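PDB 2EZV: type II restriction enzyme SfiI, which cleaves double-stranded DNA as a tetrameric type IIF restriction endonuclease, recognising the interrupted sequence 5'-GGCCN(5)GGCC-3'. Local coordinates for the interface of chains A and B. Numbering follows the deposited sequence. Chains: chain A/B, Type II restriction enzyme SfiI.

The interface of chains A and B. Residues chain A 66-68, 86-87; chain B 66-68, 86-87.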
# COMPACT_ATOMS: atom_id res chain seq x y z
N GLU A 66 -2.51 5.03 -7.83
CA GLU A 66 -3.83 5.26 -7.25
C GLU A 66 -3.86 6.44 -6.28
O GLU A 66 -2.84 7.06 -6.00
CB GLU A 66 -4.31 3.99 -6.54
CG GLU A 66 -4.85 2.96 -7.51
CD GLU A 66 -6.07 3.48 -8.25
OE1 GLU A 66 -6.37 2.98 -9.35
OE2 GLU A 66 -6.73 4.39 -7.71
N THR A 67 -5.06 6.73 -5.78
CA THR A 67 -5.26 7.81 -4.83
C THR A 67 -6.18 7.37 -3.69
O THR A 67 -6.94 6.42 -3.83
CB THR A 67 -5.92 9.03 -5.50
OG1 THR A 67 -7.21 8.66 -5.99
CG2 THR A 67 -5.07 9.54 -6.66
N TYR A 68 -6.09 8.09 -2.57
CA TYR A 68 -6.90 7.94 -1.36
C TYR A 68 -8.00 6.87 -1.49
O TYR A 68 -9.12 7.19 -1.86
CB TYR A 68 -7.50 9.31 -1.08
CG TYR A 68 -8.10 9.58 0.29
CD1 TYR A 68 -8.44 10.89 0.65
CD2 TYR A 68 -8.38 8.55 1.20
CE1 TYR A 68 -9.02 11.18 1.87
CE2 TYR A 68 -8.97 8.84 2.45
CZ TYR A 68 -9.28 10.16 2.76
OH TYR A 68 -9.84 10.49 3.98
N LEU A 86 -10.95 11.44 -5.25
CA LEU A 86 -10.11 12.09 -6.25
C LEU A 86 -9.95 13.56 -5.91
O LEU A 86 -10.88 14.35 -6.06
CB LEU A 86 -10.75 11.97 -7.63
CG LEU A 86 -10.01 12.67 -8.76
CD1 LEU A 86 -8.61 12.06 -8.89
CD2 LEU A 86 -10.78 12.52 -10.07
N PRO A 87 -8.76 13.94 -5.41
CA PRO A 87 -8.59 15.36 -5.08
C PRO A 87 -8.81 16.24 -6.30
O PRO A 87 -8.30 15.99 -7.39
CB PRO A 87 -7.17 15.42 -4.51
CG PRO A 87 -6.49 14.20 -5.04
CD PRO A 87 -7.58 13.16 -5.01
N GLU B 66 -2.93 9.14 0.64
CA GLU B 66 -1.87 9.62 -0.25
C GLU B 66 -2.20 9.41 -1.74
O GLU B 66 -3.22 8.80 -2.07
CB GLU B 66 -0.57 8.91 0.13
CG GLU B 66 0.70 9.70 -0.14
CD GLU B 66 0.67 11.09 0.47
OE1 GLU B 66 0.67 11.23 1.71
OE2 GLU B 66 0.64 12.05 -0.32
N THR B 67 -1.36 9.94 -2.63
CA THR B 67 -1.57 9.77 -4.07
C THR B 67 -0.31 9.36 -4.84
O THR B 67 0.80 9.51 -4.35
CB THR B 67 -2.12 11.06 -4.76
OG1 THR B 67 -1.14 12.11 -4.70
CG2 THR B 67 -3.41 11.52 -4.10
N TYR B 68 -0.54 8.83 -6.04
CA TYR B 68 0.49 8.40 -7.00
C TYR B 68 1.91 8.75 -6.54
O TYR B 68 2.44 9.80 -6.90
CB TYR B 68 0.17 9.10 -8.33
CG TYR B 68 0.92 8.62 -9.55
CD1 TYR B 68 0.62 9.14 -10.81
CD2 TYR B 68 1.92 7.64 -9.46
CE1 TYR B 68 1.28 8.71 -11.96
CE2 TYR B 68 2.59 7.19 -10.61
CZ TYR B 68 2.26 7.72 -11.85
OH TYR B 68 2.89 7.27 -13.00
N LEU B 86 0.28 14.89 -8.02
CA LEU B 86 -1.03 15.33 -7.60
C LEU B 86 -1.89 15.57 -8.83
O LEU B 86 -1.69 16.53 -9.57
CB LEU B 86 -0.92 16.62 -6.78
CG LEU B 86 -2.23 17.21 -6.26
CD1 LEU B 86 -2.86 16.24 -5.27
CD2 LEU B 86 -1.97 18.57 -5.60
N PRO B 87 -2.86 14.68 -9.09
CA PRO B 87 -3.70 14.90 -10.26
C PRO B 87 -4.61 16.12 -10.08
O PRO B 87 -5.12 16.36 -8.99
CB PRO B 87 -4.49 13.60 -10.38
CG PRO B 87 -4.55 13.09 -8.99
CD PRO B 87 -3.18 13.40 -8.43
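A:Thr67 and B:Thr67 face each other across a two-fold axis, where the loop segments 66-68 of the two SfiI chains run antiparallel and form an antiparallel beta bridge. The backbone amide of B:Tyr68 donates to the carbonyl oxygen of A:Glu66, N to O 2.9 Å. In the twin bond A:Tyr68 N lies 3.0 Å from B:Glu66 O. Both bonds are bent at hydrogen, 130° in the first. This pair of bonds brackets the two threonines and fixes their register.

Along the side chain of A:Thr67, CB comes first and lies 3.8 Å from the methyl CG2 of B:Thr67. There the chain forks. OG1 sits between the backbone N and the carbonyl carbon (chi1 62°), which sends CG2 anti to the carbonyl carbon and towards the partner. At the tip, A:Thr67 CG2 meets B:Thr67 CG2 at 3.6 Å, methyl against methyl, the two side chains crossing obliquely. The contact between these branches is therefore apolar, while the polar bonds across it come from the backbone.

The prolines flank this pair. A:Pro87 lies alongside B:Thr67, the two side chains pointing opposite ways, its ring carbon CG 4.2 Å from the methyl CG2, a loose contact. The same A:Pro87 CG is 4.2 Å from B:Leu86 CD1, a methyl at the tip of the leucine. The carbonyl oxygens O of A:Pro87 and B:Pro87, both acceptors, come within 3.6 Å of each other near the two-fold axis.

The patch hides 182 Å² in all and is one part of a larger two-fold interface within the SfiI tetramer. In each subunit the bridging segment lies in the loop between helix 49-62 and strand 80-86, while Leu86 ends that strand and Pro87 opens the loop leading to strand 93-104.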